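Local coordinates for protein geranyltranstransferase (Campylobacter jejuni, PDB 3NPK) that probably catalyses, as a geranyltranstransferase, the condensation of geranyl diphosphate with isopentenyl diphosphate to give farnesyl diphosphate in isoprenoid biosynthesis, at residues A[80-85]-A[96-101]; A[76-81]-A[107-112]. All blocks are in the same frame, centred on the assembly; numbering follows the deposited sequence.

Contact 1 (A[80-85]-A[96-101]); sequences DDLPAM and TLHKSY
Pro-83 lies over one face of the His-98 imidazole in a CH-pi contact. Its CD sits 3.7 Å from the ring centroid, 12° off the ring normal, while its CG is nearest His-98 CD2. The two side chains meet tip to tip. His-98 reaches the proline because its CG stands between the backbone N and the carbonyl carbon (chi1 60°), which swings the ring toward loop 80-85. Thr-96 OG1 lies over the opposite face, 3.1 Å above the plane and offset toward the rim. The ring thus has the proline over its centre on one face and the hydroxyl oxygen off-centre on the other. Its CE1 comes 3.1 Å from Asp-81 O, a close approach but not a hydrogen bond. Leu-82 adds looser packing through CD2, 4.3 Å from His-98 ND1.

Beside this, Asp-81 and Thr-96 meet at a slant. The methyl CG2 of Thr-96 is 3.6 Å from Asp-81 OD2. The polar ends turn to other partners: Asp-81 OD1 forms a salt bridge with Arg-91, and Thr-96 OG1 is hydrogen-bonded to Ala-88 O. A type I turn from Leu-82 to Met-85 shapes the loop. Asp-80, Asp-81 and Asp-86 fit the first aspartate-rich motif of polyprenyl synthetases, which in relatives binds the allylic diphosphate through magnesium ions.

The loop follows helix 59-80, and a two-stranded hairpin, 90-91 with 94-95, joins it to the short helix 97-100. Leu-82 and Pro-83 also pack on helix 103-122, and Leu-82 touches Ile-107 of the second subunit.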
ATOM      1  N   ASP A  80       0.138 -10.248   9.367  1.00 10.24           N
ATOM      2  CA  ASP A  80      -0.646 -10.838  10.455  1.00 11.56           C
ATOM      3  C   ASP A  80       0.127 -11.957  11.163  1.00 11.63           C
ATOM      4  O   ASP A  80      -0.059 -12.178  12.361  1.00 12.91           O
ATOM      5  CB  ASP A  80      -1.958 -11.395   9.934  1.00 14.80           C
ATOM      6  CG  ASP A  80      -2.916 -10.311   9.450  1.00 20.88           C
ATOM      7  OD1 ASP A  80      -2.597  -9.097   9.543  1.00 23.69           O
ATOM      8  OD2 ASP A  80      -3.990 -10.689   8.955  1.00 24.20           O
ATOM      9  N   ASP A  81       1.020 -12.626  10.429  1.00 10.79           N
ATOM     10  CA  ASP A  81       1.790 -13.742  10.990  1.00 11.86           C
ATOM     11  C   ASP A  81       2.965 -13.279  11.863  1.00 11.74           C
ATOM     12  O   ASP A  81       3.562 -14.097  12.574  1.00 12.58           O
ATOM     13  CB  ASP A  81       2.315 -14.654   9.865  1.00 14.18           C
ATOM     14  CG  ASP A  81       1.230 -15.536   9.269  1.00 16.54           C
ATOM     15  OD1 ASP A  81       0.164 -15.675   9.906  1.00 18.54           O
ATOM     16  OD2 ASP A  81       1.438 -16.087   8.161  1.00 18.36           O
ATOM     17  N   LEU A  82       3.280 -11.980  11.835  1.00 12.34           N
ATOM     18  CA  LEU A  82       4.434 -11.448  12.576  1.00 13.10           C
ATOM     19  C   LEU A  82       4.334 -11.736  14.070  1.00 14.34           C
ATOM     20  O   LEU A  82       3.242 -11.851  14.619  1.00 14.44           O
ATOM     21  CB  LEU A  82       4.563  -9.941  12.379  1.00 12.44           C
ATOM     22  CG  LEU A  82       5.099  -9.484  11.021  1.00 13.10           C
ATOM     23  CD1 LEU A  82       4.911  -7.973  10.881  1.00 13.26           C
ATOM     24  CD2 LEU A  82       6.570  -9.867  10.853  1.00 15.03           C
ATOM     25  N   PRO A  83       5.485 -11.847  14.743  1.00 16.22           N
ATOM     26  CA  PRO A  83       5.457 -12.091  16.189  1.00 16.76           C
ATOM     27  C   PRO A  83       4.582 -11.106  16.965  1.00 17.23           C
ATOM     28  O   PRO A  83       3.967 -11.517  17.953  1.00 19.47           O
ATOM     29  CB  PRO A  83       6.922 -11.940  16.594  1.00 18.86           C
ATOM     30  CG  PRO A  83       7.654 -12.438  15.365  1.00 18.24           C
ATOM     31  CD  PRO A  83       6.844 -11.929  14.191  1.00 16.50           C
ATOM     32  N   ALA A  84       4.531  -9.843  16.545  1.00 15.97           N
ATOM     33  CA  ALA A  84       3.731  -8.843  17.270  1.00 16.67           C
ATOM     34  C   ALA A  84       2.245  -9.175  17.211  1.00 17.44           C
ATOM     35  O   ALA A  84       1.474  -8.820  18.109  1.00 17.70           O
ATOM     36  CB  ALA A  84       3.968  -7.444  16.705  1.00 18.17           C
HETATM   37  N   MSE A  85       1.843  -9.842  16.137  1.00 17.08           N
HETATM   38  CA  MSE A  85       0.440 -10.182  15.957  1.00 16.55           C
HETATM   39  C   MSE A  85       0.186 -11.662  16.199  1.00 17.43           C
HETATM   40  O   MSE A  85       0.239 -12.099  17.356  1.00 19.27           O
HETATM   41  CB  MSE A  85      -0.079  -9.670  14.612  1.00 18.45           C
HETATM   42  CG  MSE A  85      -0.246  -8.155  14.675  1.00 19.01           C
HETATM   43 SE   MSE A  85      -1.009  -7.313  13.119  1.00 22.70          SE
HETATM   44  CE  MSE A  85       0.615  -6.815  12.193  1.00 17.65           C
ATOM     45  N   THR A  96       7.009 -19.257   7.949  1.00 14.67           N
ATOM     46  CA  THR A  96       6.725 -17.857   7.677  1.00 14.63           C
ATOM     47  C   THR A  96       7.997 -17.081   7.329  1.00 13.86           C
ATOM     48  O   THR A  96       9.117 -17.527   7.640  1.00 14.64           O
ATOM     49  CB  THR A  96       6.027 -17.227   8.876  1.00 15.65           C
ATOM     50  OG1 THR A  96       6.694 -17.674  10.067  1.00 16.59           O
ATOM     51  CG2 THR A  96       4.572 -17.672   8.912  1.00 16.52           C
ATOM     52  N   LEU A  97       7.843 -15.931   6.670  1.00 13.62           N
ATOM     53  CA  LEU A  97       9.015 -15.171   6.221  1.00 13.90           C
ATOM     54  C   LEU A  97       9.916 -14.729   7.359  1.00 13.65           C
ATOM     55  O   LEU A  97      11.128 -14.623   7.189  1.00 14.86           O
ATOM     56  CB  LEU A  97       8.617 -13.934   5.412  1.00 14.90           C
ATOM     57  CG  LEU A  97       8.104 -14.194   3.998  1.00 16.93           C
ATOM     58  CD1 LEU A  97       7.789 -12.854   3.337  1.00 16.89           C
ATOM     59  CD2 LEU A  97       9.082 -15.022   3.183  1.00 19.73           C
ATOM     60  N   HIS A  98       9.338 -14.436   8.518  1.00 13.33           N
ATOM     61  CA  HIS A  98      10.193 -13.959   9.596  1.00 13.75           C
ATOM     62  C   HIS A  98      10.997 -15.104  10.209  1.00 14.10           C
ATOM     63  O   HIS A  98      11.995 -14.858  10.874  1.00 16.45           O
ATOM     64  CB  HIS A  98       9.396 -13.191  10.657  1.00 13.50           C
ATOM     65  CG  HIS A  98       8.330 -14.000  11.306  1.00 13.37           C
ATOM     66  ND1 HIS A  98       7.068 -14.135  10.769  1.00 13.62           N
ATOM     67  CD2 HIS A  98       8.339 -14.740  12.439  1.00 14.01           C
ATOM     68  CE1 HIS A  98       6.341 -14.909  11.554  1.00 13.37           C
ATOM     69  NE2 HIS A  98       7.091 -15.292  12.573  1.00 14.46           N
ATOM     70  N   LYS A  99      10.567 -16.343   9.976  1.00 12.96           N
ATOM     71  CA  LYS A  99      11.347 -17.508  10.409  1.00 14.76           C
ATOM     72  C   LYS A  99      12.407 -17.894   9.377  1.00 15.59           C
ATOM     73  O   LYS A  99      13.542 -18.209   9.737  1.00 17.88           O
ATOM     74  CB  LYS A  99      10.422 -18.696  10.667  1.00 16.81           C
ATOM     75  CG  LYS A  99       9.324 -18.431  11.709  1.00 19.73           C
ATOM     76  CD  LYS A  99       9.898 -18.226  13.094  1.00 22.81           C
ATOM     77  CE  LYS A  99      10.655 -19.468  13.543  1.00 25.36           C
ATOM     78  NZ  LYS A  99      11.082 -19.392  14.970  1.00 28.30           N
ATOM     79  N   SER A 100      12.044 -17.886   8.096  1.00 14.97           N
ATOM     80  CA  SER A 100      12.999 -18.241   7.043  1.00 16.39           C
ATOM     81  C   SER A 100      14.060 -17.179   6.836  1.00 14.94           C
ATOM     82  O   SER A 100      15.217 -17.501   6.527  1.00 15.98           O
ATOM     83  CB  SER A 100      12.289 -18.488   5.718  1.00 19.07           C
ATOM     84  OG  SER A 100      11.637 -19.740   5.739  1.00 21.58           O
ATOM     85  N   TYR A 101      13.660 -15.918   6.974  1.00 14.66           N
ATOM     86  CA  TYR A 101      14.560 -14.790   6.791  1.00 14.40           C
ATOM     87  C   TYR A 101      14.747 -14.042   8.106  1.00 15.71           C
ATOM     88  O   TYR A 101      15.559 -14.450   8.938  1.00 18.65           O
ATOM     89  CB  TYR A 101      14.067 -13.900   5.651  1.00 13.58           C
ATOM     90  CG  TYR A 101      14.096 -14.644   4.343  1.00 13.49           C
ATOM     91  CD1 TYR A 101      12.931 -15.134   3.763  1.00 16.59           C
ATOM     92  CD2 TYR A 101      15.306 -14.889   3.698  1.00 14.09           C
ATOM     93  CE1 TYR A 101      12.971 -15.840   2.564  1.00 17.66           C
ATOM     94  CE2 TYR A 101      15.358 -15.585   2.510  1.00 15.11           C
ATOM     95  CZ  TYR A 101      14.192 -16.061   1.943  1.00 17.29           C
ATOM     96  OH  TYR A 101      14.260 -16.760   0.750  1.00 20.76           O
TER

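Contact 2 (A[76-81]-A[107-112])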
ATOM      1  N   SER A  76      -1.159  -9.107   3.657  1.00  8.00           N
ATOM      2  CA  SER A  76      -1.866  -9.074   4.930  1.00  8.56           C
ATOM      3  C   SER A  76      -1.544 -10.308   5.758  1.00  8.34           C
ATOM      4  O   SER A  76      -1.425 -10.221   6.984  1.00 10.58           O
ATOM      5  CB  SER A  76      -3.383  -8.911   4.719  1.00  8.84           C
ATOM      6  OG  SER A  76      -4.023 -10.120   4.347  1.00 11.80           O
ATOM      7  N   LEU A  77      -1.390 -11.453   5.098  1.00  9.00           N
ATOM      8  CA  LEU A  77      -1.048 -12.678   5.807  1.00  9.82           C
ATOM      9  C   LEU A  77       0.346 -12.586   6.414  1.00  9.98           C
ATOM     10  O   LEU A  77       0.559 -13.015   7.545  1.00 10.62           O
ATOM     11  CB  LEU A  77      -1.117 -13.889   4.884  1.00 12.32           C
ATOM     12  CG  LEU A  77      -2.474 -14.155   4.227  1.00 14.68           C
ATOM     13  CD1 LEU A  77      -2.430 -15.435   3.425  1.00 16.65           C
ATOM     14  CD2 LEU A  77      -3.619 -14.193   5.249  1.00 16.17           C
ATOM     15  N   ILE A  78       1.289 -12.045   5.645  1.00  9.01           N
ATOM     16  CA  ILE A  78       2.668 -11.916   6.096  1.00  9.48           C
ATOM     17  C   ILE A  78       2.733 -11.007   7.325  1.00  9.17           C
ATOM     18  O   ILE A  78       3.370 -11.349   8.341  1.00  9.72           O
ATOM     19  CB  ILE A  78       3.576 -11.380   4.964  1.00  9.17           C
ATOM     20  CG1 ILE A  78       3.708 -12.420   3.844  1.00  9.33           C
ATOM     21  CG2 ILE A  78       4.956 -10.975   5.506  1.00 10.10           C
ATOM     22  CD1 ILE A  78       4.280 -11.871   2.522  1.00 10.26           C
ATOM     23  N   HIS A  79       2.047  -9.859   7.271  1.00  8.85           N
ATOM     24  CA  HIS A  79       2.031  -8.993   8.455  1.00  8.83           C
ATOM     25  C   HIS A  79       1.282  -9.613   9.631  1.00 10.56           C
ATOM     26  O   HIS A  79       1.747  -9.528  10.774  1.00 11.46           O
ATOM     27  CB  HIS A  79       1.528  -7.584   8.135  1.00  8.63           C
ATOM     28  CG  HIS A  79       2.549  -6.738   7.437  1.00  9.45           C
ATOM     29  ND1 HIS A  79       2.387  -5.381   7.235  1.00  9.62           N
ATOM     30  CD2 HIS A  79       3.774  -7.049   6.932  1.00  9.68           C
ATOM     31  CE1 HIS A  79       3.452  -4.901   6.613  1.00  9.75           C
ATOM     32  NE2 HIS A  79       4.306  -5.894   6.415  1.00  9.40           N
ATOM     33  N   ASP A  80       0.138 -10.248   9.367  1.00 10.24           N
ATOM     34  CA  ASP A  80      -0.646 -10.838  10.455  1.00 11.56           C
ATOM     35  C   ASP A  80       0.127 -11.957  11.163  1.00 11.63           C
ATOM     36  O   ASP A  80      -0.059 -12.178  12.361  1.00 12.91           O
ATOM     37  CB  ASP A  80      -1.958 -11.395   9.934  1.00 14.80           C
ATOM     38  CG  ASP A  80      -2.916 -10.311   9.450  1.00 20.88           C
ATOM     39  OD1 ASP A  80      -2.597  -9.097   9.543  1.00 23.69           O
ATOM     40  OD2 ASP A  80      -3.990 -10.689   8.955  1.00 24.20           O
ATOM     41  N   ASP A  81       1.020 -12.626  10.429  1.00 10.79           N
ATOM     42  CA  ASP A  81       1.790 -13.742  10.990  1.00 11.86           C
ATOM     43  C   ASP A  81       2.965 -13.279  11.863  1.00 11.74           C
ATOM     44  O   ASP A  81       3.562 -14.097  12.574  1.00 12.58           O
ATOM     45  CB  ASP A  81       2.315 -14.654   9.865  1.00 14.18           C
ATOM     46  CG  ASP A  81       1.230 -15.536   9.269  1.00 16.54           C
ATOM     47  OD1 ASP A  81       0.164 -15.675   9.906  1.00 18.54           O
ATOM     48  OD2 ASP A  81       1.438 -16.087   8.161  1.00 18.36           O
ATOM     49  N   ILE A 107       8.432  -7.710   7.325  1.00  8.70           N
ATOM     50  CA  ILE A 107       7.759  -6.407   7.325  1.00  9.73           C
ATOM     51  C   ILE A 107       7.868  -5.759   5.941  1.00  9.35           C
ATOM     52  O   ILE A 107       6.860  -5.330   5.350  1.00  8.74           O
ATOM     53  CB  ILE A 107       8.351  -5.458   8.371  1.00 10.33           C
ATOM     54  CG1 ILE A 107       8.047  -5.970   9.778  1.00 11.17           C
ATOM     55  CG2 ILE A 107       7.777  -4.037   8.180  1.00 11.41           C
ATOM     56  CD1 ILE A 107       8.983  -5.410  10.837  1.00 12.93           C
ATOM     57  N   LEU A 108       9.086  -5.701   5.411  1.00  8.72           N
ATOM     58  CA  LEU A 108       9.315  -5.009   4.133  1.00  8.54           C
ATOM     59  C   LEU A 108       8.716  -5.720   2.915  1.00  8.89           C
ATOM     60  O   LEU A 108       8.269  -5.055   1.979  1.00  9.01           O
ATOM     61  CB  LEU A 108      10.808  -4.772   3.909  1.00 10.14           C
ATOM     62  CG  LEU A 108      11.468  -3.845   4.938  1.00 10.54           C
ATOM     63  CD1 LEU A 108      12.983  -3.744   4.672  1.00 12.79           C
ATOM     64  CD2 LEU A 108      10.783  -2.461   4.939  1.00 10.93           C
ATOM     65  N   VAL A 109       8.724  -7.053   2.906  1.00  8.58           N
ATOM     66  CA  VAL A 109       8.056  -7.767   1.825  1.00  8.37           C
ATOM     67  C   VAL A 109       6.556  -7.438   1.844  1.00  8.74           C
ATOM     68  O   VAL A 109       5.965  -7.173   0.795  1.00  9.28           O
ATOM     69  CB  VAL A 109       8.277  -9.300   1.882  1.00  8.73           C
ATOM     70  CG1 VAL A 109       7.247 -10.016   0.987  1.00  9.80           C
ATOM     71  CG2 VAL A 109       9.706  -9.672   1.451  1.00 10.01           C
ATOM     72  N   GLY A 110       5.934  -7.449   3.022  1.00  8.58           N
ATOM     73  CA  GLY A 110       4.531  -7.071   3.094  1.00  9.72           C
ATOM     74  C   GLY A 110       4.316  -5.645   2.589  1.00  8.81           C
ATOM     75  O   GLY A 110       3.382  -5.380   1.827  1.00  8.48           O
ATOM     76  N   ASP A 111       5.181  -4.722   3.009  1.00  8.56           N
ATOM     77  CA  ASP A 111       5.083  -3.324   2.569  1.00  8.63           C
ATOM     78  C   ASP A 111       5.180  -3.258   1.046  1.00  8.07           C
ATOM     79  O   ASP A 111       4.389  -2.560   0.389  1.00  8.97           O
ATOM     80  CB  ASP A 111       6.183  -2.458   3.188  1.00  9.58           C
ATOM     81  CG  ASP A 111       5.977  -2.221   4.679  1.00  9.70           C
ATOM     82  OD1 ASP A 111       4.891  -2.535   5.203  1.00 10.31           O
ATOM     83  OD2 ASP A 111       6.906  -1.726   5.329  1.00 11.02           O
ATOM     84  N   ALA A 112       6.155  -3.978   0.486  1.00  8.05           N
ATOM     85  CA  ALA A 112       6.327  -4.030  -0.967  1.00  7.85           C
ATOM     86  C   ALA A 112       5.079  -4.525  -1.681  1.00  7.85           C
ATOM     87  O   ALA A 112       4.687  -3.966  -2.701  1.00  8.19           O
ATOM     88  CB  ALA A 112       7.536  -4.886  -1.335  1.00  8.89           C
TER
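The end of helix 59-80 that leads into the first aspartate-rich motif packs here against helix 103-122. The two run nearly antiparallel; the axes of segments 76-80 and 107-112 approach to 8.6 Å, with 154° between their directions. The contact has a polar and an apolar half.

His-79 carries the polar half. Its CG is anti to the carbonyl carbon (chi1 -76°), and the end of the ring comes near helix 103-122. NE2 donates to Ile-107 O at 2.8 Å, with an N-H...O angle of 167°. The carbonyl oxygen lies nearly in the ring plane, and the N-H meets one of its lone pairs. Ile-107 O also accepts the helical bond from Asp-111 N, so two donors grip it. NE2 passes 3.5 Å from Gly-110 CA, where the lack of a side chain permits the close approach. Asp-111 OD1 lies at the ring edge, 3.1 Å from CE1, its carboxylate turned almost perpendicular to the imidazole. ND1 is hydrogen-bonded to Asp-111 OD2 of the second subunit, and Asp-111 OD2 bonds in return to His-79 of that subunit. Asp-111 OD1 also lies close to Asp-111 OD1 of the second subunit. A charged imidazole would offset this, but the proton positions are not settled.

The apolar half is Ile-78 on Val-109. The two side chains cross at about a right angle, and Ile-78 CD1 meets Val-109 CG1 at 3.8 Å.

On this side Met-34 and Ala-30 of helix 27-37 and Leu-97 of helix 97-100 close over the pair. On the His-79 side the second subunit takes over, with its own helix 103-122.

Overall arrangement
Contact 2 is wholly buried; contact 1 is buried but has partly exposed Pro-83 and His-98. They start from the same chain region, and their first segments overlap at Asp-80 and Asp-81. Contact 2 lies deeper, between two long helices, and combines a buried hydrogen bond with aliphatic packing. Contact 1 is nearer the edge of the chain. It joins a loop to a one-turn helix and has no hydrogen bond across it, relying on a CH-pi contact and van der Waals packing. The two meet directly: Leu-97 CD1 touches both Ile-78 and Val-109, and Leu-82 packs on Ile-107 of the same chain. Both reach the second subunit, contact 1 by packing and contact 2 through reciprocal His-79 and Asp-111 bonds.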